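Local coordinates for protein (glyceraldehyde 3-phosphate dehydrogenase) (Sulfolobus solfataricus, PDB 1B7G), which oxidises and phosphorylates D-glyceraldehyde 3-phosphate in glycolysis, using NADP or NAD as cofactor with a marked preference for NADP, at residues A[21-24]-A[25-28]; A[58-62]-A[63-67]; A[92-95]-A[96-100]; A[139-142]-A[143-147]. The protein carries 1 engineered substitution. All coordinates share one frame; numbering follows the deposited sequence.

Interaction 1: A[21-24]-A[25-28]; sequences IKQP and DMKL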
ATOM      1  N   ILE A  21       4.675  13.777  15.207  1.00 36.46           N
ATOM      2  CA  ILE A  21       6.111  13.739  15.055  1.00 36.86           C
ATOM      3  C   ILE A  21       6.565  14.719  13.996  1.00 35.28           C
ATOM      4  O   ILE A  21       7.566  15.430  14.214  1.00 37.43           O
ATOM      5  CB  ILE A  21       6.653  12.326  14.742  1.00 36.94           C
ATOM      6  CG1 ILE A  21       6.320  11.404  15.897  1.00 26.68           C
ATOM      7  CG2 ILE A  21       8.166  12.392  14.518  1.00 40.36           C
ATOM      8  CD1 ILE A  21       6.689   9.944  15.759  1.00 31.02           C
ATOM      9  N   LYS A  22       5.820  14.892  12.916  1.00 33.06           N
ATOM     10  CA  LYS A  22       6.211  15.822  11.876  1.00 34.65           C
ATOM     11  C   LYS A  22       5.895  17.276  12.181  1.00 31.30           C
ATOM     12  O   LYS A  22       6.307  18.135  11.387  1.00 36.28           O
ATOM     13  CB  LYS A  22       5.579  15.425  10.530  1.00 26.73           C
ATOM     14  CG  LYS A  22       6.032  14.036  10.087  1.00 34.01           C
ATOM     15  CD  LYS A  22       5.426  13.737   8.713  1.00 42.17           C
ATOM     16  CE  LYS A  22       6.005  12.446   8.142  1.00 43.54           C
ATOM     17  NZ  LYS A  22       5.505  12.242   6.759  1.00 47.02           N
ATOM     18  N   GLN A  23       5.192  17.610  13.245  1.00 29.41           N
ATOM     19  CA  GLN A  23       4.860  19.024  13.481  1.00 30.37           C
ATOM     20  C   GLN A  23       6.052  19.715  14.171  1.00 33.34           C
ATOM     21  O   GLN A  23       6.634  19.111  15.074  1.00 31.29           O
ATOM     22  CB  GLN A  23       3.631  19.117  14.363  1.00 28.83           C
ATOM     23  CG  GLN A  23       2.319  18.643  13.729  1.00 29.94           C
ATOM     24  CD  GLN A  23       2.140  19.018  12.292  1.00 31.13           C
ATOM     25  OE1 GLN A  23       1.919  20.181  11.929  1.00 27.87           O
ATOM     26  NE2 GLN A  23       2.291  18.026  11.387  1.00 26.53           N
ATOM     27  N   PRO A  24       6.350  20.942  13.810  1.00 34.01           N
ATOM     28  CA  PRO A  24       7.438  21.694  14.446  1.00 37.22           C
ATOM     29  C   PRO A  24       7.120  22.124  15.861  1.00 38.14           C
ATOM     30  O   PRO A  24       8.049  22.381  16.656  1.00 37.98           O
ATOM     31  CB  PRO A  24       7.611  22.917  13.555  1.00 36.08           C
ATOM     32  CG  PRO A  24       6.268  23.103  12.931  1.00 42.52           C
ATOM     33  CD  PRO A  24       5.722  21.705  12.723  1.00 35.64           C
ATOM     34  N   ASP A  25       5.847  22.251  16.220  1.00 30.74           N
ATOM     35  CA  ASP A  25       5.458  22.775  17.526  1.00 30.80           C
ATOM     36  C   ASP A  25       4.851  21.768  18.439  1.00 28.09           C
ATOM     37  O   ASP A  25       4.191  22.072  19.458  1.00 30.25           O
ATOM     38  CB  ASP A  25       4.475  23.964  17.332  1.00 37.22           C
ATOM     39  CG  ASP A  25       3.224  23.537  16.548  1.00 34.86           C
ATOM     40  OD1 ASP A  25       3.268  22.553  15.788  1.00 26.88           O
ATOM     41  OD2 ASP A  25       2.196  24.213  16.679  1.00 27.24           O
ATOM     42  N   MET A  26       4.987  20.477  18.091  1.00 30.55           N
ATOM     43  CA  MET A  26       4.443  19.446  18.947  1.00 29.79           C
ATOM     44  C   MET A  26       5.482  18.359  19.210  1.00 33.58           C
ATOM     45  O   MET A  26       6.318  18.096  18.349  1.00 34.31           O
ATOM     46  CB  MET A  26       3.239  18.787  18.207  1.00 25.51           C
ATOM     47  CG  MET A  26       2.128  19.752  17.874  1.00 28.78           C
ATOM     48  SD  MET A  26       0.623  18.888  17.271  1.00 25.16           S
ATOM     49  CE  MET A  26      -0.343  20.278  16.757  1.00 24.64           C
ATOM     50  N   LYS A  27       5.312  17.631  20.290  1.00 32.11           N
ATOM     51  CA  LYS A  27       6.162  16.456  20.497  1.00 39.67           C
ATOM     52  C   LYS A  27       5.257  15.311  20.951  1.00 36.14           C
ATOM     53  O   LYS A  27       4.399  15.496  21.810  1.00 35.53           O
ATOM     54  CB  LYS A  27       7.323  16.699  21.442  1.00 44.50           C
ATOM     55  CG  LYS A  27       7.199  16.405  22.905  1.00 57.74           C
ATOM     56  CD  LYS A  27       8.304  17.105  23.701  1.00 79.34           C
ATOM     57  CE  LYS A  27       8.468  16.532  25.096  1.00 85.12           C
ATOM     58  NZ  LYS A  27       9.323  17.396  25.964  1.00 92.29           N
ATOM     59  N   LEU A  28       5.485  14.141  20.356  1.00 36.57           N
ATOM     60  CA  LEU A  28       4.728  12.961  20.743  1.00 36.65           C
ATOM     61  C   LEU A  28       5.230  12.430  22.086  1.00 37.63           C
ATOM     62  O   LEU A  28       6.337  11.904  22.155  1.00 41.00           O
ATOM     63  CB  LEU A  28       4.850  11.863  19.691  1.00 34.15           C
ATOM     64  CG  LEU A  28       4.150  10.534  20.033  1.00 28.48           C
ATOM     65  CD1 LEU A  28       2.635  10.673  20.060  1.00 37.04           C
ATOM     66  CD2 LEU A  28       4.550   9.480  18.995  1.00 29.64           C
TER
HETATM   67  O   HOH W   1       7.526  16.855  16.380  1.00 43.94           O
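Ile21 and Leu28 meet across the turn between helix 11-21 and strand 26-32, the first helix-to-strand return of the Rossmann-type nucleotide-binding domain. The chain folds back on itself here, the run from Ile21 to Pro24 heading 165° from that of Asp25 to Leu28.

One apolar contact and one contact through the aliphatic part of Gln23 close the turn. At its open end CD1 of Ile21 approaches CD2 of Leu28 to 3.9 Å, the two side chains slanting past each other. Nearer the bend, Gln23 and Met26 lie alongside and point the same way: CB of Gln23 is 3.9 Å from CG of Met26, and CG of Gln23 is also 3.9 Å from SD of Met26. Met26, extended beyond CG, carries on to Ile309 and Ile312 of helix 304-315.

The polar groups of Gln23 and Asp25 are bound by other parts of the chain. Gln23 bends at chi2 (-40°), which carries its amide away from Met26; OE1 takes a hydrogen bond from Arg313 and NE2 donates to Ala19 O and Ser331 OG. Asp25 forms a salt bridge with the same Arg313, and its OD1 also sits 3.7 Å from CB of Gln23. One cationic side chain of helix 304-315 thus serves both residues.

A water sits between the two arms, 2.6 Å from Ile21 O and 2.6 Å from Met26 O, placed to donate to either.

Interaction 2: A[58-62]-A[63-67]; sequences KKFEE and SGIPV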
ATOM      1  N   LYS A  58       0.326  -6.639  32.554  1.00 57.28           N
ATOM      2  CA  LYS A  58       1.038  -7.921  32.591  1.00 61.26           C
ATOM      3  C   LYS A  58       0.884  -8.740  31.326  1.00 60.97           C
ATOM      4  O   LYS A  58       1.899  -9.216  30.783  1.00 63.30           O
ATOM      5  CB  LYS A  58       0.717  -8.724  33.843  1.00 74.38           C
ATOM      6  CG  LYS A  58      -0.668  -8.548  34.420  1.00 81.21           C
ATOM      7  CD  LYS A  58      -0.758  -9.013  35.869  1.00 91.48           C
ATOM      8  CE  LYS A  58      -2.198  -8.958  36.364  1.00 94.14           C
ATOM      9  NZ  LYS A  58      -2.294  -8.638  37.812  1.00 88.63           N
ATOM     10  N   LYS A  59      -0.314  -8.858  30.757  1.00 61.18           N
ATOM     11  CA  LYS A  59      -0.457  -9.635  29.512  1.00 58.52           C
ATOM     12  C   LYS A  59       0.331  -8.970  28.396  1.00 55.34           C
ATOM     13  O   LYS A  59       1.043  -9.615  27.632  1.00 55.27           O
ATOM     14  CB  LYS A  59      -1.911  -9.829  29.119  1.00 68.41           C
ATOM     15  CG  LYS A  59      -2.137 -10.719  27.905  1.00 73.73           C
ATOM     16  CD  LYS A  59      -1.910 -12.183  28.246  1.00 80.64           C
ATOM     17  CE  LYS A  59      -2.469 -13.101  27.175  1.00 86.19           C
ATOM     18  NZ  LYS A  59      -2.866 -14.432  27.724  1.00 89.09           N
ATOM     19  N   PHE A  60       0.266  -7.631  28.345  1.00 52.03           N
ATOM     20  CA  PHE A  60       1.044  -6.900  27.350  1.00 48.13           C
ATOM     21  C   PHE A  60       2.529  -7.201  27.507  1.00 47.17           C
ATOM     22  O   PHE A  60       3.248  -7.475  26.543  1.00 41.52           O
ATOM     23  CB  PHE A  60       0.781  -5.399  27.461  1.00 43.11           C
ATOM     24  CG  PHE A  60       1.267  -4.619  26.271  1.00 48.47           C
ATOM     25  CD1 PHE A  60       2.588  -4.237  26.170  1.00 45.46           C
ATOM     26  CD2 PHE A  60       0.387  -4.263  25.250  1.00 43.59           C
ATOM     27  CE1 PHE A  60       3.041  -3.515  25.083  1.00 52.56           C
ATOM     28  CE2 PHE A  60       0.839  -3.539  24.169  1.00 38.24           C
ATOM     29  CZ  PHE A  60       2.165  -3.161  24.069  1.00 41.97           C
ATOM     30  N   GLU A  61       2.989  -7.210  28.761  1.00 48.54           N
ATOM     31  CA  GLU A  61       4.399  -7.434  29.052  1.00 55.86           C
ATOM     32  C   GLU A  61       4.881  -8.839  28.777  1.00 55.58           C
ATOM     33  O   GLU A  61       6.075  -9.033  28.483  1.00 54.89           O
ATOM     34  CB  GLU A  61       4.720  -6.963  30.472  1.00 59.56           C
ATOM     35  CG  GLU A  61       4.655  -5.442  30.600  1.00 65.07           C
ATOM     36  CD  GLU A  61       5.217  -4.938  31.917  1.00 65.33           C
ATOM     37  OE1 GLU A  61       5.108  -5.679  32.916  1.00 64.49           O
ATOM     38  OE2 GLU A  61       5.752  -3.803  31.941  1.00 66.04           O
ATOM     39  N   GLU A  62       3.975  -9.811  28.614  1.00 53.56           N
ATOM     40  CA  GLU A  62       4.380 -11.149  28.198  1.00 57.38           C
ATOM     41  C   GLU A  62       5.068 -11.099  26.832  1.00 56.61           C
ATOM     42  O   GLU A  62       5.782 -12.030  26.465  1.00 58.33           O
ATOM     43  CB  GLU A  62       3.195 -12.112  28.138  1.00 53.82           C
ATOM     44  CG  GLU A  62       2.585 -12.522  29.456  1.00 68.28           C
ATOM     45  CD  GLU A  62       1.339 -13.377  29.361  1.00 78.00           C
ATOM     46  OE1 GLU A  62       1.068 -13.979  28.297  1.00 80.73           O
ATOM     47  OE2 GLU A  62       0.587 -13.465  30.367  1.00 78.20           O
ATOM     48  N   SER A  63       4.808 -10.075  26.020  1.00 53.87           N
ATOM     49  CA  SER A  63       5.368  -9.948  24.691  1.00 50.54           C
ATOM     50  C   SER A  63       6.824  -9.511  24.670  1.00 45.90           C
ATOM     51  O   SER A  63       7.506  -9.560  23.644  1.00 40.61           O
ATOM     52  CB  SER A  63       4.536  -8.909  23.893  1.00 51.28           C
ATOM     53  OG  SER A  63       4.615  -7.633  24.518  1.00 45.73           O
ATOM     54  N   GLY A  64       7.291  -8.916  25.769  1.00 49.12           N
ATOM     55  CA  GLY A  64       8.657  -8.414  25.805  1.00 50.83           C
ATOM     56  C   GLY A  64       8.702  -6.962  25.356  1.00 55.95           C
ATOM     57  O   GLY A  64       9.785  -6.369  25.315  1.00 58.01           O
ATOM     58  N   ILE A  65       7.544  -6.387  25.008  1.00 51.34           N
ATOM     59  CA  ILE A  65       7.571  -4.959  24.628  1.00 46.73           C
ATOM     60  C   ILE A  65       7.421  -4.180  25.920  1.00 45.95           C
ATOM     61  O   ILE A  65       6.500  -4.436  26.696  1.00 46.94           O
ATOM     62  CB  ILE A  65       6.429  -4.633  23.649  1.00 46.90           C
ATOM     63  CG1 ILE A  65       6.563  -5.496  22.383  1.00 42.38           C
ATOM     64  CG2 ILE A  65       6.427  -3.157  23.270  1.00 45.83           C
ATOM     65  CD1 ILE A  65       5.350  -5.408  21.465  1.00 43.07           C
ATOM     66  N   PRO A  66       8.350  -3.281  26.218  1.00 43.81           N
ATOM     67  CA  PRO A  66       8.274  -2.515  27.442  1.00 44.74           C
ATOM     68  C   PRO A  66       7.078  -1.561  27.432  1.00 45.45           C
ATOM     69  O   PRO A  66       6.771  -1.014  26.386  1.00 41.17           O
ATOM     70  CB  PRO A  66       9.583  -1.736  27.465  1.00 48.16           C
ATOM     71  CG  PRO A  66      10.030  -1.679  26.044  1.00 49.26           C
ATOM     72  CD  PRO A  66       9.500  -2.921  25.369  1.00 44.48           C
ATOM     73  N   VAL A  67       6.516  -1.294  28.587  1.00 41.57           N
ATOM     74  CA  VAL A  67       5.420  -0.429  28.883  1.00 43.02           C
ATOM     75  C   VAL A  67       5.853   0.775  29.723  1.00 46.31           C
ATOM     76  O   VAL A  67       6.221   0.628  30.895  1.00 47.56           O
ATOM     77  CB  VAL A  67       4.358  -1.198  29.700  1.00 40.79           C
ATOM     78  CG1 VAL A  67       3.233  -0.275  30.156  1.00 48.07           C
ATOM     79  CG2 VAL A  67       3.798  -2.369  28.927  1.00 42.55           C
TER
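The ring of Phe60 is met obliquely by Val67, Ile65 and Ser63 as the chain leaves helix 57-61 through a type I beta turn, Glu61 to Gly64. CG2 of Val67 comes to 3.5 Å from CD1 of Phe60, and CB of Ile65 to 3.8 Å from its CE1. With CG anti to the backbone N (chi1 -166°), the ring swings under the loop that follows the helix; Ile50, Val52 and Ala40 also pack on it. Glu61 crosses Val67 at about a right angle, its CG 3.6 Å from CG2 of Val67.

Ser63 ties the helix end to this loop. Its backbone N donates to Phe60 O at 3.1 Å; its OG is modelled implausibly close to the same oxygen, so the details of that second bond are doubtful. The hydroxyl also accepts from the backbone N of Ile65, an ST turn. An alanine here is likely to leave the Ile65 N-H without this acceptor and the ST turn undone. Ser63 O accepts from Lys252 of the second subunit. Gly64, with phi at 91°, closes the beta turn: its N lies 3.0 Å from Glu61 O.

Interaction 3: A[92-95]-A[96-100]; sequences QYKP and IYLQL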
ATOM      1  N   GLN A  92     -15.850   6.619  27.463  1.00 36.57           N
ATOM      2  CA  GLN A  92     -15.364   5.952  28.666  1.00 41.45           C
ATOM      3  C   GLN A  92     -14.149   6.696  29.196  1.00 40.79           C
ATOM      4  O   GLN A  92     -14.027   6.820  30.405  1.00 42.45           O
ATOM      5  CB  GLN A  92     -15.031   4.497  28.370  1.00 45.98           C
ATOM      6  CG  GLN A  92     -16.278   3.683  27.989  1.00 52.77           C
ATOM      7  CD  GLN A  92     -15.929   2.235  27.713  1.00 60.77           C
ATOM      8  OE1 GLN A  92     -14.898   1.724  28.159  1.00 64.62           O
ATOM      9  NE2 GLN A  92     -16.795   1.547  26.974  1.00 71.32           N
ATOM     10  N   TYR A  93     -13.310   7.270  28.317  1.00 38.76           N
ATOM     11  CA  TYR A  93     -12.181   8.056  28.783  1.00 40.77           C
ATOM     12  C   TYR A  93     -12.541   9.505  29.090  1.00 42.79           C
ATOM     13  O   TYR A  93     -11.836  10.152  29.877  1.00 44.46           O
ATOM     14  CB  TYR A  93     -11.001   8.010  27.817  1.00 39.38           C
ATOM     15  CG  TYR A  93     -10.166   6.766  27.971  1.00 38.77           C
ATOM     16  CD1 TYR A  93      -9.193   6.698  28.971  1.00 40.87           C
ATOM     17  CD2 TYR A  93     -10.329   5.681  27.130  1.00 35.94           C
ATOM     18  CE1 TYR A  93      -8.429   5.556  29.132  1.00 40.89           C
ATOM     19  CE2 TYR A  93      -9.573   4.538  27.282  1.00 41.79           C
ATOM     20  CZ  TYR A  93      -8.620   4.488  28.289  1.00 41.92           C
ATOM     21  OH  TYR A  93      -7.856   3.361  28.422  1.00 41.89           O
ATOM     22  N   LYS A  94     -13.672  10.024  28.586  1.00 38.36           N
ATOM     23  CA  LYS A  94     -14.007  11.423  28.865  1.00 40.83           C
ATOM     24  C   LYS A  94     -13.925  11.824  30.326  1.00 37.96           C
ATOM     25  O   LYS A  94     -13.248  12.802  30.683  1.00 40.61           O
ATOM     26  CB  LYS A  94     -15.313  11.799  28.165  1.00 33.66           C
ATOM     27  CG  LYS A  94     -15.815  13.200  28.466  1.00 33.12           C
ATOM     28  CD  LYS A  94     -14.825  14.257  28.021  1.00 35.37           C
ATOM     29  CE  LYS A  94     -15.302  15.652  28.417  1.00 35.91           C
ATOM     30  NZ  LYS A  94     -16.670  15.954  27.961  1.00 35.30           N
ATOM     31  N   PRO A  95     -14.533  11.138  31.268  1.00 42.28           N
ATOM     32  CA  PRO A  95     -14.431  11.465  32.685  1.00 43.03           C
ATOM     33  C   PRO A  95     -12.999  11.422  33.205  1.00 45.13           C
ATOM     34  O   PRO A  95     -12.620  12.254  34.046  1.00 48.07           O
ATOM     35  CB  PRO A  95     -15.310  10.442  33.378  1.00 41.04           C
ATOM     36  CG  PRO A  95     -15.524   9.341  32.400  1.00 41.67           C
ATOM     37  CD  PRO A  95     -15.426   9.965  31.033  1.00 42.92           C
ATOM     38  N   ILE A  96     -12.160  10.511  32.733  1.00 42.82           N
ATOM     39  CA  ILE A  96     -10.749  10.465  33.143  1.00 46.87           C
ATOM     40  C   ILE A  96      -9.978  11.688  32.702  1.00 47.21           C
ATOM     41  O   ILE A  96      -9.308  12.371  33.501  1.00 42.32           O
ATOM     42  CB  ILE A  96     -10.118   9.152  32.650  1.00 50.22           C
ATOM     43  CG1 ILE A  96     -10.843   7.982  33.328  1.00 49.42           C
ATOM     44  CG2 ILE A  96      -8.633   9.091  32.947  1.00 37.59           C
ATOM     45  CD1 ILE A  96     -10.723   6.651  32.656  1.00 65.23           C
ATOM     46  N   TYR A  97     -10.128  12.128  31.444  1.00 43.89           N
ATOM     47  CA  TYR A  97      -9.475  13.368  31.017  1.00 44.41           C
ATOM     48  C   TYR A  97      -9.960  14.568  31.840  1.00 41.32           C
ATOM     49  O   TYR A  97      -9.220  15.520  32.100  1.00 40.07           O
ATOM     50  CB  TYR A  97      -9.679  13.647  29.540  1.00 41.88           C
ATOM     51  CG  TYR A  97      -9.386  12.529  28.571  1.00 39.41           C
ATOM     52  CD1 TYR A  97      -8.314  11.668  28.726  1.00 39.12           C
ATOM     53  CD2 TYR A  97     -10.205  12.362  27.452  1.00 35.91           C
ATOM     54  CE1 TYR A  97      -8.048  10.661  27.816  1.00 38.90           C
ATOM     55  CE2 TYR A  97      -9.939  11.365  26.523  1.00 36.37           C
ATOM     56  CZ  TYR A  97      -8.874  10.513  26.705  1.00 38.62           C
ATOM     57  OH  TYR A  97      -8.632   9.497  25.816  1.00 29.82           O
ATOM     58  N   LEU A  98     -11.240  14.587  32.221  1.00 42.48           N
ATOM     59  CA  LEU A  98     -11.755  15.707  32.997  1.00 43.48           C
ATOM     60  C   LEU A  98     -11.148  15.761  34.405  1.00 43.32           C
ATOM     61  O   LEU A  98     -10.841  16.849  34.922  1.00 40.42           O
ATOM     62  CB  LEU A  98     -13.275  15.611  33.164  1.00 45.84           C
ATOM     63  CG  LEU A  98     -14.102  16.180  32.014  1.00 49.65           C
ATOM     64  CD1 LEU A  98     -15.529  15.651  32.099  1.00 47.15           C
ATOM     65  CD2 LEU A  98     -14.034  17.691  32.019  1.00 52.05           C
ATOM     66  N   GLN A  99     -11.079  14.596  35.027  1.00 39.13           N
ATOM     67  CA  GLN A  99     -10.569  14.505  36.403  1.00 49.08           C
ATOM     68  C   GLN A  99      -9.065  14.750  36.436  1.00 48.34           C
ATOM     69  O   GLN A  99      -8.527  15.343  37.372  1.00 47.14           O
ATOM     70  CB  GLN A  99     -10.910  13.157  37.036  1.00 46.66           C
ATOM     71  CG  GLN A  99     -10.056  12.009  36.533  1.00 70.01           C
ATOM     72  CD  GLN A  99     -10.005  10.837  37.490  1.00 78.63           C
ATOM     73  OE1 GLN A  99     -10.860   9.944  37.440  1.00 83.53           O
ATOM     74  NE2 GLN A  99      -8.996  10.831  38.361  1.00 79.33           N
ATOM     75  N   LEU A 100      -8.392  14.376  35.351  1.00 45.00           N
ATOM     76  CA  LEU A 100      -6.964  14.605  35.209  1.00 44.50           C
ATOM     77  C   LEU A 100      -6.702  15.927  34.508  1.00 42.86           C
ATOM     78  O   LEU A 100      -5.567  16.267  34.194  1.00 43.58           O
ATOM     79  CB  LEU A 100      -6.268  13.439  34.530  1.00 35.59           C
ATOM     80  CG  LEU A 100      -6.393  12.078  35.228  1.00 42.05           C
ATOM     81  CD1 LEU A 100      -5.788  10.978  34.380  1.00 43.15           C
ATOM     82  CD2 LEU A 100      -5.702  12.157  36.592  1.00 46.44           C
TER
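Helix 89-99, the crossover helix of the beta-alpha-beta unit between strands 80-83 and 103-106, brings Tyr93 and Tyr97 together one turn apart. Their ring planes are nearly parallel, at 17°, yet slid so far that they barely overlap. What touches is the far end of Tyr97 against the root of Tyr93: OH of Tyr97 is 3.4 Å from CB of Tyr93. Tyr93 O lies over one face of the Tyr97 ring, offset toward the rim, while accepting the backbone N of Tyr97 at 3.0 Å. The Tyr97 hydroxyl is paired with Asp83 and Asn7, on two strands of the parallel sheet, so this hydroxyl ties the helix to the sheet beneath it.

Pro95 has no N-H to offer the preceding turn, and the helix kinks there.

CE of Lys94 lies 3.7 Å from CD1 of Leu98, the two side chains crossing at a slant. Bends at chi2 (61°) and chi4 (-53°) fold the lysine chain, whose NZ donates to Val114 O and whose charge makes a cation-pi contact with Tyr133. Leu98 packs on Tyr133 too.

Ile96 meets Tyr93 obliquely, its CD1 4.0 Å from CD1 of Tyr93.

Interaction 4: A[139-142]-A[143-147]; sequences CNTT and ALLRT. With SO4 (sulfate ion), chain C.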
ATOM      1  N   CYS A 139     -14.842  10.233   9.064  1.00 20.71           N
ATOM      2  CA  CYS A 139     -14.197  10.338   7.773  1.00 21.92           C
ATOM      3  C   CYS A 139     -15.145  10.822   6.661  1.00 23.25           C
ATOM      4  O   CYS A 139     -14.790  11.665   5.855  1.00 20.91           O
ATOM      5  CB  CYS A 139     -13.687   8.906   7.373  1.00 29.02           C
ATOM      6  SG  CYS A 139     -12.592   8.202   8.666  1.00 41.13           S
ATOM      7  N   ASN A 140     -16.354  10.228   6.574  1.00 20.56           N
ATOM      8  CA  ASN A 140     -17.235  10.667   5.471  1.00 22.66           C
ATOM      9  C   ASN A 140     -17.896  11.986   5.818  1.00 18.77           C
ATOM     10  O   ASN A 140     -18.160  12.774   4.915  1.00 21.46           O
ATOM     11  CB  ASN A 140     -18.266   9.557   5.161  1.00 26.18           C
ATOM     12  CG  ASN A 140     -17.590   8.441   4.364  1.00 25.88           C
ATOM     13  OD1 ASN A 140     -16.871   8.715   3.404  1.00 21.08           O
ATOM     14  ND2 ASN A 140     -17.803   7.201   4.738  1.00 21.63           N
ATOM     15  N   THR A 141     -18.060  12.292   7.126  1.00 21.61           N
ATOM     16  CA  THR A 141     -18.647  13.599   7.460  1.00 21.11           C
ATOM     17  C   THR A 141     -17.648  14.688   7.073  1.00 23.26           C
ATOM     18  O   THR A 141     -17.977  15.760   6.566  1.00 23.55           O
ATOM     19  CB  THR A 141     -18.972  13.700   8.952  1.00 19.93           C
ATOM     20  OG1 THR A 141     -19.775  12.579   9.357  1.00 24.56           O
ATOM     21  CG2 THR A 141     -19.758  14.984   9.240  1.00 16.46           C
ATOM     22  N   THR A 142     -16.360  14.399   7.371  1.00 23.38           N
ATOM     23  CA  THR A 142     -15.300  15.345   6.996  1.00 21.17           C
ATOM     24  C   THR A 142     -15.291  15.647   5.522  1.00 22.86           C
ATOM     25  O   THR A 142     -15.112  16.797   5.102  1.00 22.46           O
ATOM     26  CB  THR A 142     -13.921  14.833   7.431  1.00 20.54           C
ATOM     27  OG1 THR A 142     -13.859  14.695   8.861  1.00 22.83           O
ATOM     28  CG2 THR A 142     -12.806  15.789   7.010  1.00 23.92           C
ATOM     29  N   ALA A 143     -15.407  14.596   4.667  1.00 21.83           N
ATOM     30  CA  ALA A 143     -15.324  14.820   3.233  1.00 26.37           C
ATOM     31  C   ALA A 143     -16.522  15.668   2.768  1.00 18.54           C
ATOM     32  O   ALA A 143     -16.332  16.557   1.960  1.00 21.24           O
ATOM     33  CB  ALA A 143     -15.278  13.472   2.496  1.00 22.26           C
ATOM     34  N   LEU A 144     -17.680  15.447   3.370  1.00 18.71           N
ATOM     35  CA  LEU A 144     -18.865  16.263   2.997  1.00 27.22           C
ATOM     36  C   LEU A 144     -18.664  17.738   3.421  1.00 26.63           C
ATOM     37  O   LEU A 144     -18.954  18.648   2.664  1.00 20.11           O
ATOM     38  CB  LEU A 144     -20.080  15.672   3.679  1.00 26.19           C
ATOM     39  CG  LEU A 144     -20.803  14.447   3.078  1.00 22.71           C
ATOM     40  CD1 LEU A 144     -21.612  13.782   4.174  1.00 25.09           C
ATOM     41  CD2 LEU A 144     -21.715  14.872   1.929  1.00 24.03           C
ATOM     42  N   LEU A 145     -18.150  17.987   4.631  1.00 23.37           N
ATOM     43  CA  LEU A 145     -17.892  19.340   5.102  1.00 28.50           C
ATOM     44  C   LEU A 145     -16.849  20.085   4.293  1.00 27.83           C
ATOM     45  O   LEU A 145     -17.103  21.245   3.934  1.00 23.41           O
ATOM     46  CB  LEU A 145     -17.490  19.345   6.591  1.00 17.79           C
ATOM     47  CG  LEU A 145     -18.688  18.988   7.494  1.00 28.52           C
ATOM     48  CD1 LEU A 145     -18.223  18.678   8.904  1.00 27.13           C
ATOM     49  CD2 LEU A 145     -19.704  20.128   7.407  1.00 21.49           C
ATOM     50  N   ARG A 146     -15.743  19.450   3.914  1.00 27.89           N
ATOM     51  CA  ARG A 146     -14.750  20.133   3.106  1.00 25.08           C
ATOM     52  C   ARG A 146     -15.377  20.554   1.766  1.00 30.01           C
ATOM     53  O   ARG A 146     -15.032  21.597   1.256  1.00 25.41           O
ATOM     54  CB  ARG A 146     -13.502  19.325   2.801  1.00 21.39           C
ATOM     55  CG  ARG A 146     -12.746  18.882   4.087  1.00 20.00           C
ATOM     56  CD  ARG A 146     -11.407  18.298   3.545  1.00 17.79           C
ATOM     57  NE  ARG A 146     -10.604  17.821   4.678  1.00 21.84           N
ATOM     58  CZ  ARG A 146      -9.736  16.808   4.569  1.00 19.80           C
ATOM     59  NH1 ARG A 146      -9.511  16.236   3.383  1.00 20.43           N
ATOM     60  NH2 ARG A 146      -9.083  16.442   5.658  1.00 17.91           N
ATOM     61  N   THR A 147     -16.155  19.632   1.175  1.00 20.21           N
ATOM     62  CA  THR A 147     -16.763  19.951  -0.124  1.00 21.64           C
ATOM     63  C   THR A 147     -17.808  21.059   0.040  1.00 20.89           C
ATOM     64  O   THR A 147     -17.726  22.010  -0.723  1.00 25.50           O
ATOM     65  CB  THR A 147     -17.416  18.671  -0.720  1.00 25.34           C
ATOM     66  OG1 THR A 147     -16.411  17.639  -0.740  1.00 22.84           O
ATOM     67  CG2 THR A 147     -17.990  18.942  -2.080  1.00 21.69           C
TER
HETATM   68  S   SO4 C 601     -18.374   7.182   8.450  1.00 25.27           S
HETATM   69  O1  SO4 C 601     -18.047   5.988   9.219  1.00 34.33           O
HETATM   70  O2  SO4 C 601     -19.194   6.757   7.188  1.00 29.64           O
HETATM   71  O3  SO4 C 601     -17.265   7.974   7.924  1.00 30.69           O
HETATM   72  O4  SO4 C 601     -19.222   8.002   9.334  1.00 30.27           O
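Sulfate O3 accepts from the backbone N of Asn140 at 2.8 Å, and O2 of the same ion from the side-chain ND2 at 2.9 Å, the two N-H groups pointing almost straight at their acceptors. With CG beside its own backbone N (chi1 -77°), Asn140 presents both groups to one anion. Ser138, His193 and Arg166 also bind it; these residues belong to the inorganic phosphate site, so the sulfate, probably from the crystallisation liquor, probably occupies a phosphate position. The N-terminal end of helix 139-152 faces it, and the helix dipole probably adds to the attraction. Cys139, probably the catalytic nucleophile, precedes Asn140.

Asn140 OD1 accepts from His221 NE2, fixing which way the amide is turned. A leucine in its place would probably leave O2 without this donor and His221 without its acceptor.

Farther along, CG2 of Thr142 lies over one face of the Arg146 guanidinium, 3.8 Å from NE, while CG2 of Thr141 runs beside CD1 of Leu145. Ala143 O accepts both N and OG1 of Thr147, from opposite faces of its plane. Arg146 ends in a salt bridge with Glu307 of helix 304-315; Ala143 and Leu144 pack on strand 291-298, and Thr141 on helix 193-198.

The four contacts follow in series along the chain. Interactions 1, 2 and 3 all belong to the N-terminal nucleotide-binding region, where strand 26-32 of interaction 1 belongs to the seven-stranded parallel sheet and helix 89-99 of interaction 3 joins two more of its strands. Their centres lie 24 to 27 Å apart, without touching. Interaction 4 is the buried one, on helix 139-152, its centre about 39 Å from that of interaction 2, the most distant pair. Helix 304-315 is shared: it receives Arg146 of interaction 4 and also Gln23, Asp25 and Met26 of interaction 1, thereby connecting the helix that begins at the probable nucleophile Cys139 with the helix-to-strand turn of the nucleotide-binding domain.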